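Local coordinates for protein macrophage migration inhibitory factor (Oncomelania hupensis, PDB 6LR3) that belongs to the macrophage migration inhibitory factor family and assembles as a trimer, each subunit packing two helices against a four-stranded mixed sheet, at residues I4-N9 with P56-T61; K13-F18 with E86-R91; F18-L23 with V40-G45; A60-I65 with I95-I100. All blocks are in the same frame, centred on the assembly; numbering follows the deposited sequence.

Contact 1 (I4-N9 with P56-T61); sequences ITVNTN and PCVFAT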
loop_
_atom_site.group_PDB
_atom_site.type_symbol
_atom_site.label_atom_id
_atom_site.label_comp_id
_atom_site.label_asym_id
_atom_site.label_seq_id
_atom_site.Cartn_x
_atom_site.Cartn_y
_atom_site.Cartn_z
ATOM N N ILE B 4 -1.163 -5.940 -8.835
ATOM C CA ILE B 4 -1.744 -6.919 -7.894
ATOM C C ILE B 4 -0.780 -7.045 -6.732
ATOM O O ILE B 4 0.349 -7.461 -6.951
ATOM C CB ILE B 4 -1.954 -8.298 -8.548
ATOM C CG1 ILE B 4 -2.501 -8.234 -9.976
ATOM C CG2 ILE B 4 -2.845 -9.146 -7.623
ATOM C CD1 ILE B 4 -3.773 -7.429 -10.121
ATOM N N THR B 5 -1.220 -6.698 -5.546
ATOM C CA THR B 5 -0.416 -6.787 -4.310
ATOM C C THR B 5 -1.014 -7.886 -3.459
ATOM O O THR B 5 -2.221 -7.862 -3.209
ATOM C CB THR B 5 -0.372 -5.443 -3.583
ATOM O OG1 THR B 5 0.092 -4.458 -4.526
ATOM C CG2 THR B 5 0.518 -5.514 -2.363
ATOM N N VAL B 6 -0.201 -8.851 -3.076
ATOM C CA VAL B 6 -0.657 -9.994 -2.252
ATOM C C VAL B 6 0.084 -9.921 -0.921
ATOM O O VAL B 6 1.306 -10.078 -0.927
ATOM C CB VAL B 6 -0.427 -11.325 -2.963
ATOM C CG1 VAL B 6 -0.838 -12.488 -2.103
ATOM C CG2 VAL B 6 -1.191 -11.369 -4.282
ATOM N N ASN B 7 -0.648 -9.648 0.154
ATOM C CA ASN B 7 -0.091 -9.631 1.528
ATOM C C ASN B 7 -0.531 -10.933 2.200
ATOM O O ASN B 7 -1.722 -11.116 2.441
ATOM C CB ASN B 7 -0.579 -8.426 2.325
ATOM C CG ASN B 7 -0.281 -7.131 1.613
ATOM O OD1 ASN B 7 0.879 -6.685 1.598
ATOM N ND2 ASN B 7 -1.294 -6.541 0.971
ATOM N N THR B 8 0.398 -11.836 2.468
ATOM C CA THR B 8 0.040 -13.132 3.086
ATOM C C THR B 8 1.065 -13.503 4.140
ATOM O O THR B 8 2.249 -13.213 3.967
ATOM C CB THR B 8 -0.114 -14.224 2.022
ATOM O OG1 THR B 8 -0.585 -15.397 2.707
ATOM C CG2 THR B 8 1.190 -14.498 1.269
ATOM N N ASN B 9 0.595 -14.172 5.186
ATOM C CA ASN B 9 1.472 -14.760 6.219
ATOM C C ASN B 9 1.957 -16.130 5.765
ATOM O O ASN B 9 2.816 -16.684 6.440
ATOM C CB ASN B 9 0.827 -14.806 7.590
ATOM C CG ASN B 9 -0.465 -15.568 7.619
ATOM O OD1 ASN B 9 -0.977 -15.973 6.578
ATOM N ND2 ASN B 9 -0.984 -15.795 8.828
ATOM N N PRO B 56 -3.371 -19.071 8.255
ATOM C CA PRO B 56 -3.062 -18.509 6.942
ATOM C C PRO B 56 -4.173 -17.545 6.530
ATOM O O PRO B 56 -5.356 -17.817 6.737
ATOM C CB PRO B 56 -3.015 -19.739 6.024
ATOM C CG PRO B 56 -2.526 -20.823 6.963
ATOM C CD PRO B 56 -3.261 -20.534 8.256
ATOM N N CYS B 57 -3.765 -16.412 5.986
ATOM C CA CYS B 57 -4.692 -15.394 5.492
ATOM C C CYS B 57 -4.050 -14.639 4.332
ATOM O O CYS B 57 -2.844 -14.715 4.127
ATOM C CB CYS B 57 -5.115 -14.436 6.607
ATOM S SG CYS B 57 -3.804 -13.338 7.179
ATOM N N VAL B 58 -4.887 -13.944 3.591
ATOM C CA VAL B 58 -4.455 -13.054 2.471
ATOM C C VAL B 58 -5.284 -11.789 2.526
ATOM O O VAL B 58 -6.507 -11.876 2.568
ATOM C CB VAL B 58 -4.667 -13.704 1.090
ATOM C CG1 VAL B 58 -4.284 -12.721 -0.005
ATOM C CG2 VAL B 58 -3.935 -15.024 0.960
ATOM N N PHE B 59 -4.610 -10.656 2.432
ATOM C CA PHE B 59 -5.221 -9.387 2.011
ATOM C C PHE B 59 -4.537 -8.999 0.720
ATOM O O PHE B 59 -3.317 -8.799 0.709
ATOM C CB PHE B 59 -5.071 -8.295 3.068
ATOM C CG PHE B 59 -5.565 -6.970 2.563
ATOM C CD1 PHE B 59 -6.861 -6.845 2.119
ATOM C CD2 PHE B 59 -4.743 -5.854 2.522
ATOM C CE1 PHE B 59 -7.335 -5.647 1.617
ATOM C CE2 PHE B 59 -5.214 -4.647 2.033
ATOM C CZ PHE B 59 -6.519 -4.547 1.583
ATOM N N ALA B 60 -5.305 -8.907 -0.359
ATOM C CA ALA B 60 -4.740 -8.563 -1.671
ATOM C C ALA B 60 -5.408 -7.288 -2.182
ATOM O O ALA B 60 -6.562 -7.019 -1.790
ATOM C CB ALA B 60 -4.903 -9.700 -2.639
ATOM N N THR B 61 -4.709 -6.560 -3.034
ATOM C CA THR B 61 -5.258 -5.366 -3.688
ATOM C C THR B 61 -5.029 -5.479 -5.198
ATOM O O THR B 61 -4.008 -6.008 -5.652
ATOM C CB THR B 61 -4.719 -4.065 -3.092
ATOM O OG1 THR B 61 -3.327 -3.949 -3.358
ATOM C CG2 THR B 61 -4.959 -3.973 -1.600
HETATM O O HOH W 1 -2.216 -3.397 -5.704
#
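T5 with T61 and N7 with F59 form antiparallel hydrogen-bonded pairs, V6 and A60 face each other as the non-hydrogen-bonded pair between them, and the two strands run at 166° to one another. The side chains of T5 and T61 lie side by side, with T61 OG1 3.3 Å from T5 CB. One water joins their hydroxyls, 2.8 Å from T5 OG1 and 2.7 Å from T61 OG1. At N7 the carbonyl F59 O is gripped twice, from opposite faces of its plane: by N7 N at 2.9 Å and by N7 ND2 at 3.0 Å, the amide donor well above that plane. The N7 amide lies 17° from the plane of the F59 ring beside it, and its OD1 accepts from R43 NH1.

These are the two central strands, 3-8 and 58-64, of the subunit's mixed sheet. On the face bearing V6, V58 and A60, V6 CG1 meets V58 CG1 at 4.0 Å, and F84 of helix 70-88 covers all three residues. On the other face, N7 and F59 pack against the second subunit.

Beyond the regular ladder, T8 OG1 donates to C57 O (2.8 Å). N9 takes over with its side chain: CG sits between backbone N and carbonyl carbon (chi1 58°), and OD1 accepts from C57 N at 2.9 Å.

Contact 2 (K13-F18 with E86-R91); sequences KSIPVF and EHLNVR. Unlike the reference sequence in segment 86-91: N89 (reference Lys), V90 (reference Ile).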
loop_
_atom_site.group_PDB
_atom_site.type_symbol
_atom_site.label_atom_id
_atom_site.label_comp_id
_atom_site.label_asym_id
_atom_site.label_seq_id
_atom_site.Cartn_x
_atom_site.Cartn_y
_atom_site.Cartn_z
ATOM N N LYS B 13 8.521 -20.161 1.037
ATOM C CA LYS B 13 8.934 -21.550 0.708
ATOM C C LYS B 13 7.698 -22.422 0.414
ATOM O O LYS B 13 7.857 -23.447 -0.247
ATOM C CB LYS B 13 9.780 -22.162 1.824
ATOM C CG LYS B 13 9.044 -22.424 3.119
ATOM C CD LYS B 13 8.528 -23.824 3.316
ATOM C CE LYS B 13 7.470 -23.912 4.397
ATOM N NZ LYS B 13 6.345 -24.793 3.977
ATOM N N SER B 14 6.513 -22.050 0.901
ATOM C CA SER B 14 5.253 -22.818 0.739
ATOM C C SER B 14 4.567 -22.469 -0.585
ATOM O O SER B 14 3.607 -23.154 -0.927
ATOM C CB SER B 14 4.305 -22.579 1.862
ATOM O OG SER B 14 4.916 -22.897 3.109
ATOM N N ILE B 15 5.000 -21.415 -1.261
ATOM C CA ILE B 15 4.275 -20.863 -2.437
ATOM C C ILE B 15 4.906 -21.381 -3.706
ATOM O O ILE B 15 6.110 -21.298 -3.887
ATOM C CB ILE B 15 4.289 -19.328 -2.390
ATOM C CG1 ILE B 15 3.687 -18.837 -1.083
ATOM C CG2 ILE B 15 3.547 -18.759 -3.605
ATOM C CD1 ILE B 15 3.688 -17.347 -0.936
ATOM N N PRO B 16 4.103 -21.895 -4.656
ATOM C CA PRO B 16 4.639 -22.357 -5.923
ATOM C C PRO B 16 5.439 -21.261 -6.611
ATOM O O PRO B 16 5.037 -20.092 -6.594
ATOM C CB PRO B 16 3.403 -22.743 -6.723
ATOM C CG PRO B 16 2.432 -23.130 -5.676
ATOM C CD PRO B 16 2.657 -22.122 -4.586
ATOM N N VAL B 17 6.540 -21.649 -7.232
ATOM C CA VAL B 17 7.471 -20.659 -7.844
ATOM C C VAL B 17 6.748 -19.901 -8.965
ATOM O O VAL B 17 7.167 -18.783 -9.239
ATOM C CB VAL B 17 8.736 -21.360 -8.388
ATOM C CG1 VAL B 17 9.554 -21.945 -7.249
ATOM C CG2 VAL B 17 8.394 -22.430 -9.403
ATOM N N PHE B 18 5.706 -20.490 -9.585
ATOM C CA PHE B 18 5.025 -19.874 -10.746
ATOM C C PHE B 18 3.797 -19.088 -10.290
ATOM O O PHE B 18 3.077 -18.602 -11.142
ATOM C CB PHE B 18 4.695 -20.898 -11.823
ATOM C CG PHE B 18 3.722 -21.952 -11.395
ATOM C CD1 PHE B 18 4.122 -23.085 -10.713
ATOM C CD2 PHE B 18 2.380 -21.819 -11.733
ATOM C CE1 PHE B 18 3.201 -24.078 -10.418
ATOM C CE2 PHE B 18 1.452 -22.780 -11.355
ATOM C CZ PHE B 18 1.874 -23.907 -10.709
ATOM N N GLU B 86 -5.655 -22.647 -3.956
ATOM C CA GLU B 86 -4.863 -23.737 -4.567
ATOM C C GLU B 86 -3.387 -23.548 -4.238
ATOM O O GLU B 86 -2.725 -24.526 -3.878
ATOM C CB GLU B 86 -5.114 -23.742 -6.077
ATOM C CG GLU B 86 -4.323 -24.783 -6.801
ATOM C CD GLU B 86 -5.084 -25.175 -8.037
ATOM O OE1 GLU B 86 -5.325 -24.242 -8.849
ATOM O OE2 GLU B 86 -5.506 -26.342 -8.117
ATOM N N HIS B 87 -2.869 -22.330 -4.382
ATOM C CA HIS B 87 -1.412 -22.061 -4.293
ATOM C C HIS B 87 -0.939 -21.801 -2.853
ATOM O O HIS B 87 0.174 -22.210 -2.518
ATOM C CB HIS B 87 -1.039 -20.857 -5.142
ATOM C CG HIS B 87 -0.948 -21.040 -6.616
ATOM N ND1 HIS B 87 0.324 -20.991 -7.203
ATOM C CD2 HIS B 87 -1.846 -21.221 -7.626
ATOM C CE1 HIS B 87 0.182 -21.162 -8.512
ATOM N NE2 HIS B 87 -1.126 -21.378 -8.777
ATOM N N LEU B 88 -1.735 -21.086 -2.059
ATOM C CA LEU B 88 -1.335 -20.655 -0.702
ATOM C C LEU B 88 -1.944 -21.548 0.370
ATOM O O LEU B 88 -1.573 -21.370 1.529
ATOM C CB LEU B 88 -1.729 -19.193 -0.480
ATOM C CG LEU B 88 -1.273 -18.206 -1.570
ATOM C CD1 LEU B 88 -1.672 -16.805 -1.258
ATOM C CD2 LEU B 88 0.215 -18.287 -1.772
ATOM N N ASN B 89 -2.888 -22.410 0.018
ATOM C CA ASN B 89 -3.626 -23.258 0.983
ATOM C C ASN B 89 -4.258 -22.365 2.041
ATOM O O ASN B 89 -4.207 -22.700 3.235
ATOM C CB ASN B 89 -2.696 -24.309 1.579
ATOM C CG ASN B 89 -2.293 -25.307 0.521
ATOM O OD1 ASN B 89 -3.161 -25.956 -0.060
ATOM N ND2 ASN B 89 -1.005 -25.490 0.316
ATOM N N VAL B 90 -4.834 -21.249 1.609
ATOM C CA VAL B 90 -5.604 -20.361 2.500
ATOM C C VAL B 90 -7.071 -20.693 2.279
ATOM O O VAL B 90 -7.481 -20.921 1.122
ATOM C CB VAL B 90 -5.260 -18.898 2.189
ATOM C CG1 VAL B 90 -6.068 -17.931 3.004
ATOM C CG2 VAL B 90 -3.797 -18.624 2.493
ATOM N N ARG B 91 -7.850 -20.727 3.357
ATOM C CA ARG B 91 -9.306 -20.938 3.233
ATOM C C ARG B 91 -9.949 -19.705 2.617
ATOM O O ARG B 91 -9.458 -18.546 2.858
ATOM C CB ARG B 91 -9.872 -21.209 4.613
ATOM C CG ARG B 91 -9.446 -22.580 5.140
ATOM C CD ARG B 91 -9.544 -22.790 6.638
ATOM N NE ARG B 91 -10.357 -21.880 7.405
ATOM C CZ ARG B 91 -9.921 -21.075 8.370
ATOM N NH1 ARG B 91 -8.635 -21.036 8.721
ATOM N NH2 ARG B 91 -10.796 -20.280 8.959
HETATM O O HOH W 2 1.306 -22.814 0.008
#
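H87, in the last turn of helix 70-88, meets P16 obliquely near ND1 and F18 at its CE1 edge, and no direct hydrogen bond crosses the contact. Its CB lies 3.9 Å from P16 CD. With chi1 at -77°, CG is anti to the carbonyl carbon, and it too has P16 CG as its neighbour. At ND1 the proline comes closer, P16 CG standing 3.4 Å away and P16 CB also within contact range. At the tip the partner changes to F18. H87 CE1 sits 3.5 Å from F18 CE2, which lies near the imidazole plane, and NE2 is farther from the same carbon at 3.9 Å. The rings form an offset edge-to-face pair, the edge of H87 toward the face of F18, with planes at 70°. F19 adds a second aromatic neighbour to the imidazole.

Deeper in, I15 CG1, CG2 and CD1 gather round one methyl, L88 CD2, the nearest being CG1 at 3.6 Å. Between the backbones a water donates to H87 O at 2.8 Å and to S14 O at a doubtfully short distance.

N89, with positive phi, leaves the helix here, and F18 holds the N-cap position of helix 19-31. The contact thus packs the connection from strand 3-8 to helix 19-31 against the C-terminal end of helix 70-88, the helix of the other beta-alpha-beta unit.

Contact 3 (F18-L23 with V40-G45); sequences FFQAAL and VDLRSG. With SO4 (sulfate ion), chain N.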
loop_
_atom_site.group_PDB
_atom_site.type_symbol
_atom_site.label_atom_id
_atom_site.label_comp_id
_atom_site.label_asym_id
_atom_site.label_seq_id
_atom_site.Cartn_x
_atom_site.Cartn_y
_atom_site.Cartn_z
ATOM N N PHE B 18 5.706 -20.490 -9.585
ATOM C CA PHE B 18 5.025 -19.874 -10.746
ATOM C C PHE B 18 3.797 -19.088 -10.290
ATOM O O PHE B 18 3.077 -18.602 -11.142
ATOM C CB PHE B 18 4.695 -20.898 -11.823
ATOM C CG PHE B 18 3.722 -21.952 -11.395
ATOM C CD1 PHE B 18 4.122 -23.085 -10.713
ATOM C CD2 PHE B 18 2.380 -21.819 -11.733
ATOM C CE1 PHE B 18 3.201 -24.078 -10.418
ATOM C CE2 PHE B 18 1.452 -22.780 -11.355
ATOM C CZ PHE B 18 1.874 -23.907 -10.709
ATOM N N PHE B 19 3.587 -18.910 -9.000
ATOM C CA PHE B 19 2.395 -18.198 -8.459
ATOM C C PHE B 19 2.290 -16.804 -9.082
ATOM O O PHE B 19 1.231 -16.486 -9.638
ATOM C CB PHE B 19 2.456 -18.118 -6.935
ATOM C CG PHE B 19 1.335 -17.307 -6.347
ATOM C CD1 PHE B 19 0.011 -17.670 -6.452
ATOM C CD2 PHE B 19 1.624 -16.116 -5.743
ATOM C CE1 PHE B 19 -0.990 -16.908 -5.879
ATOM C CE2 PHE B 19 0.654 -15.411 -5.039
ATOM C CZ PHE B 19 -0.661 -15.784 -5.164
ATOM N N GLN B 20 3.339 -15.989 -9.013
ATOM C CA GLN B 20 3.232 -14.606 -9.546
ATOM C C GLN B 20 3.005 -14.622 -11.065
ATOM O O GLN B 20 2.220 -13.798 -11.548
ATOM C CB GLN B 20 4.461 -13.781 -9.215
ATOM C CG GLN B 20 4.482 -13.304 -7.782
ATOM C CD GLN B 20 5.891 -12.933 -7.398
ATOM O OE1 GLN B 20 6.719 -13.848 -7.202
ATOM N NE2 GLN B 20 6.166 -11.625 -7.334
ATOM N N ALA B 21 3.667 -15.505 -11.802
ATOM C CA ALA B 21 3.465 -15.682 -13.257
ATOM C C ALA B 21 2.021 -16.066 -13.531
ATOM O O ALA B 21 1.409 -15.520 -14.462
ATOM C CB ALA B 21 4.422 -16.725 -13.793
ATOM N N ALA B 22 1.466 -16.992 -12.754
ATOM C CA ALA B 22 0.095 -17.497 -12.976
ATOM C C ALA B 22 -0.885 -16.367 -12.697
ATOM O O ALA B 22 -1.840 -16.190 -13.477
ATOM C CB ALA B 22 -0.193 -18.712 -12.114
ATOM N N LEU B 23 -0.656 -15.622 -11.622
ATOM C CA LEU B 23 -1.532 -14.495 -11.250
ATOM C C LEU B 23 -1.422 -13.415 -12.300
ATOM O O LEU B 23 -2.460 -12.863 -12.676
ATOM C CB LEU B 23 -1.138 -14.028 -9.844
ATOM C CG LEU B 23 -2.029 -12.986 -9.209
ATOM C CD1 LEU B 23 -3.465 -13.435 -9.237
ATOM C CD2 LEU B 23 -1.571 -12.752 -7.782
ATOM N N VAL B 40 2.944 -7.811 -10.178
ATOM C CA VAL B 40 2.500 -8.632 -9.039
ATOM C C VAL B 40 3.559 -8.495 -7.962
ATOM O O VAL B 40 4.701 -8.921 -8.178
ATOM C CB VAL B 40 2.229 -10.107 -9.401
ATOM C CG1 VAL B 40 1.757 -10.844 -8.163
ATOM C CG2 VAL B 40 1.207 -10.225 -10.507
ATOM N N ASP B 41 3.159 -7.859 -6.875
ATOM C CA ASP B 41 4.006 -7.557 -5.704
ATOM C C ASP B 41 3.586 -8.532 -4.608
ATOM O O ASP B 41 2.508 -8.354 -4.022
ATOM C CB ASP B 41 3.851 -6.083 -5.364
ATOM C CG ASP B 41 4.755 -5.594 -4.246
ATOM O OD1 ASP B 41 5.431 -6.428 -3.669
ATOM O OD2 ASP B 41 4.691 -4.366 -3.977
ATOM N N LEU B 42 4.376 -9.571 -4.403
ATOM C CA LEU B 42 4.078 -10.631 -3.419
ATOM C C LEU B 42 4.808 -10.345 -2.115
ATOM O O LEU B 42 6.021 -10.337 -2.099
ATOM C CB LEU B 42 4.488 -11.987 -3.988
ATOM C CG LEU B 42 4.330 -13.168 -3.036
ATOM C CD1 LEU B 42 2.913 -13.321 -2.538
ATOM C CD2 LEU B 42 4.806 -14.434 -3.709
ATOM N N ARG B 43 4.044 -10.093 -1.073
ATOM C CA ARG B 43 4.568 -9.976 0.306
ATOM C C ARG B 43 4.217 -11.283 1.013
ATOM O O ARG B 43 3.131 -11.409 1.575
ATOM C CB ARG B 43 3.982 -8.778 1.046
ATOM C CG ARG B 43 4.408 -7.433 0.479
ATOM C CD ARG B 43 3.571 -7.034 -0.716
ATOM N NE ARG B 43 3.856 -5.699 -1.207
ATOM C CZ ARG B 43 3.302 -4.582 -0.754
ATOM N NH1 ARG B 43 2.395 -4.603 0.228
ATOM N NH2 ARG B 43 3.610 -3.431 -1.346
ATOM N N SER B 44 5.120 -12.239 0.925
ATOM C CA SER B 44 4.926 -13.542 1.610
ATOM C C SER B 44 5.684 -13.505 2.941
ATOM O O SER B 44 6.575 -12.633 3.119
ATOM C CB SER B 44 5.364 -14.663 0.718
ATOM O OG SER B 44 6.727 -14.545 0.468
ATOM N N GLY B 45 5.284 -14.372 3.851
ATOM C CA GLY B 45 5.833 -14.406 5.217
ATOM C C GLY B 45 5.614 -13.069 5.891
ATOM O O GLY B 45 6.386 -12.720 6.809
HETATM S S SO4 N . 1.405 -0.980 0.631
HETATM O O1 SO4 N . 2.359 -1.123 -0.474
HETATM O O2 SO4 N . 2.081 -0.412 1.805
HETATM O O3 SO4 N . 0.940 -2.316 0.999
HETATM O O4 SO4 N . 0.294 -0.190 0.231
#
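Q20 extends from its helix across V40 and L42, with helix 19-23 and strand 40-43 running at 142° and their axes 9.0 Å apart. Its CG, anti to the carbonyl carbon (chi1 -77°), rests 3.7 Å from V40 CG1. The next carbon, CD, lies 3.8 Å from L42 CB, and NE2 donates to V40 O at 3.2 Å. The carbonyl oxygen is in the plane of the Q20 amide, but the donor stands 47° above the carbonyl's own plane. OE1 is taken by R54 of the third subunit, which leaves the glutamine bonded at both ends of its amide.

Helix and strand belong to the beta-alpha-beta unit 3-8, 19-31, 39-43, and the contact is its helix lying on its last strand. F19 turns an edge to L42, with CE2 4.0 Å from L42 CD1 near the ring plane. L23 crosses V40 obliquely, its CD2 3.9 Å from V40 CG1.

D41 points away from the helix. The R43 guanidinium forms a salt bridge from NH2 to D41 OD2 (3.0 Å) and holds a sulfate ion through NH1 to O3 and NH2 to O1, each 2.8 Å. R43 of each of the other two subunits binds the same sulfate.

Contact 4 (A60-I65 with I95-I100); sequences ATVECI and IVIRFI. With SO4 (sulfate ion), chain M.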
loop_
_atom_site.group_PDB
_atom_site.type_symbol
_atom_site.label_atom_id
_atom_site.label_comp_id
_atom_site.label_asym_id
_atom_site.label_seq_id
_atom_site.Cartn_x
_atom_site.Cartn_y
_atom_site.Cartn_z
ATOM N N ALA B 60 -5.305 -8.907 -0.359
ATOM C CA ALA B 60 -4.740 -8.563 -1.671
ATOM C C ALA B 60 -5.408 -7.288 -2.182
ATOM O O ALA B 60 -6.562 -7.019 -1.790
ATOM C CB ALA B 60 -4.903 -9.700 -2.639
ATOM N N THR B 61 -4.709 -6.560 -3.034
ATOM C CA THR B 61 -5.258 -5.366 -3.688
ATOM C C THR B 61 -5.029 -5.479 -5.198
ATOM O O THR B 61 -4.008 -6.008 -5.652
ATOM C CB THR B 61 -4.719 -4.065 -3.092
ATOM O OG1 THR B 61 -3.327 -3.949 -3.358
ATOM C CG2 THR B 61 -4.959 -3.973 -1.600
ATOM N N VAL B 62 -5.967 -4.910 -5.933
ATOM C CA VAL B 62 -5.934 -4.829 -7.400
ATOM C C VAL B 62 -6.083 -3.369 -7.776
ATOM O O VAL B 62 -7.131 -2.827 -7.560
ATOM C CB VAL B 62 -7.038 -5.682 -8.031
ATOM C CG1 VAL B 62 -7.027 -5.546 -9.541
ATOM C CG2 VAL B 62 -6.915 -7.143 -7.586
ATOM N N GLU B 63 -4.995 -2.745 -8.203
ATOM C CA GLU B 63 -4.966 -1.347 -8.678
ATOM C C GLU B 63 -5.064 -1.395 -10.201
ATOM O O GLU B 63 -4.248 -2.065 -10.838
ATOM C CB GLU B 63 -3.716 -0.631 -8.203
ATOM C CG GLU B 63 -3.673 -0.404 -6.699
ATOM C CD GLU B 63 -2.307 0.018 -6.181
ATOM O OE1 GLU B 63 -1.511 -0.883 -5.886
ATOM O OE2 GLU B 63 -2.026 1.255 -6.146
ATOM N N CYS B 64 -6.037 -0.713 -10.769
ATOM C CA CYS B 64 -6.250 -0.747 -12.230
ATOM C C CYS B 64 -6.883 0.559 -12.693
ATOM O O CYS B 64 -7.749 1.082 -11.992
ATOM C CB CYS B 64 -7.120 -1.932 -12.614
ATOM S SG CYS B 64 -7.131 -2.253 -14.399
ATOM N N ILE B 65 -6.433 1.048 -13.837
ATOM C CA ILE B 65 -7.075 2.161 -14.558
ATOM C C ILE B 65 -8.241 1.548 -15.344
ATOM O O ILE B 65 -7.979 0.690 -16.207
ATOM C CB ILE B 65 -6.077 2.883 -15.476
ATOM C CG1 ILE B 65 -4.875 3.409 -14.683
ATOM C CG2 ILE B 65 -6.800 4.027 -16.223
ATOM C CD1 ILE B 65 -3.718 3.846 -15.598
ATOM N N ILE B 95 -9.625 -14.786 3.153
ATOM C CA ILE B 95 -9.174 -13.948 1.997
ATOM C C ILE B 95 -10.058 -12.709 1.894
ATOM O O ILE B 95 -11.264 -12.850 1.795
ATOM C CB ILE B 95 -9.200 -14.738 0.678
ATOM C CG1 ILE B 95 -8.357 -16.002 0.773
ATOM C CG2 ILE B 95 -8.777 -13.861 -0.484
ATOM C CD1 ILE B 95 -8.599 -16.989 -0.359
ATOM N N VAL B 96 -9.408 -11.554 1.821
ATOM C CA VAL B 96 -10.073 -10.266 1.526
ATOM C C VAL B 96 -9.302 -9.620 0.377
ATOM O O VAL B 96 -8.078 -9.627 0.392
ATOM C CB VAL B 96 -10.131 -9.366 2.760
ATOM C CG1 VAL B 96 -10.547 -7.946 2.412
ATOM C CG2 VAL B 96 -11.071 -9.958 3.798
ATOM N N ILE B 97 -10.005 -9.084 -0.589
ATOM C CA ILE B 97 -9.400 -8.419 -1.773
ATOM C C ILE B 97 -10.051 -7.050 -1.938
ATOM O O ILE B 97 -11.266 -6.961 -1.950
ATOM C CB ILE B 97 -9.543 -9.270 -3.047
ATOM C CG1 ILE B 97 -9.032 -10.698 -2.859
ATOM C CG2 ILE B 97 -8.868 -8.552 -4.201
ATOM C CD1 ILE B 97 -9.508 -11.678 -3.914
ATOM N N ARG B 98 -9.238 -6.016 -2.061
ATOM C CA ARG B 98 -9.716 -4.654 -2.328
ATOM C C ARG B 98 -9.362 -4.307 -3.770
ATOM O O ARG B 98 -8.220 -4.468 -4.198
ATOM C CB ARG B 98 -9.101 -3.656 -1.364
ATOM C CG ARG B 98 -9.503 -2.222 -1.624
ATOM C CD ARG B 98 -8.890 -1.297 -0.608
ATOM N NE ARG B 98 -9.049 0.036 -1.134
ATOM C CZ ARG B 98 -8.185 1.018 -1.037
ATOM N NH1 ARG B 98 -7.087 0.898 -0.314
ATOM N NH2 ARG B 98 -8.426 2.147 -1.689
ATOM N N PHE B 99 -10.359 -3.803 -4.484
ATOM C CA PHE B 99 -10.251 -3.327 -5.874
ATOM C C PHE B 99 -10.131 -1.802 -5.814
ATOM O O PHE B 99 -10.958 -1.145 -5.214
ATOM C CB PHE B 99 -11.439 -3.851 -6.670
ATOM C CG PHE B 99 -11.445 -5.358 -6.746
ATOM C CD1 PHE B 99 -10.772 -5.997 -7.769
ATOM C CD2 PHE B 99 -12.050 -6.118 -5.765
ATOM C CE1 PHE B 99 -10.741 -7.387 -7.827
ATOM C CE2 PHE B 99 -12.011 -7.504 -5.829
ATOM C CZ PHE B 99 -11.355 -8.130 -6.854
ATOM N N ILE B 100 -9.059 -1.273 -6.391
ATOM C CA ILE B 100 -8.655 0.151 -6.275
ATOM C C ILE B 100 -8.621 0.775 -7.665
ATOM O O ILE B 100 -7.690 0.564 -8.442
ATOM C CB ILE B 100 -7.313 0.289 -5.551
ATOM C CG1 ILE B 100 -7.301 -0.473 -4.222
ATOM C CG2 ILE B 100 -6.996 1.773 -5.387
ATOM C CD1 ILE B 100 -6.009 -0.378 -3.457
HETATM S S SO4 M . -4.697 3.391 -1.682
HETATM O O1 SO4 M . -5.022 2.579 -0.536
HETATM O O2 SO4 M . -3.501 4.166 -1.380
HETATM O O3 SO4 M . -5.757 4.237 -1.990
HETATM O O4 SO4 M . -4.384 2.515 -2.766
#
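V62 N donates to R98 O within a parallel ladder whose strands run at 17°, in register A60-I97, T61-R98, V62-F99 and E63-I100. Five backbone hydrogen bonds hold it, from A60 N to V96 O at one end to C64 N to I100 O (3.1 Å) at the other. The shortest is I100 N to V62 O at 2.7 Å.

Apolar packing covers the face bearing A60, V62, I97 and F99. V62 and F99 lie side by side, V62 CB 3.8 Å from F99 CD1, while V62 CG2 meets I97 CG2 at 4.2 Å. On the face bearing T61, E63 and I100, I100 CD1 tucks against T61 CB, and I100 CB touches the stem of E63 at CG, 3.9 Å away.

The charged groups lie there too. R98 starts with CG anti to the backbone N (chi1 177°) and stays extended to NE. I100 CD1 stands 3.5 Å from the guanidinium plane, over its centre. NH1 donates to O1 of a sulfate ion at 2.7 Å and forms a salt bridge to E63 of the second subunit; NH2 adds a weak bond to the sulfate. R98 of each other subunit also binds this sulfate, that of the third pairing with E63.

V62 packs on M80 of helix 70-88 and on M27 and L31 of helix 19-31. Beyond strand 95-101 the sheet continues into a strand of the second subunit.

How the contacts relate
From the N terminus, strand 3-8 opens contact 1, which closes only at strand 58-64. Inside that long loop lies contact 3, where helix 19-31 packs on strand 39-43, the other neighbour of strand 3-8 in the sheet. Contact 2 starts in the connection before this helix, also encloses contact 3 and shares F18 with it. It closes at the end of helix 70-88, so it crosses contact 1 and ties the first beta-alpha-beta unit to the second. Contact 4 begins on A60 and T61, where contact 1 ends, adds strand 95-101, and likewise crosses contact 2. Contacts 3 and 4 follow in series, near opposite margins of the sheet, and both touch the third subunit.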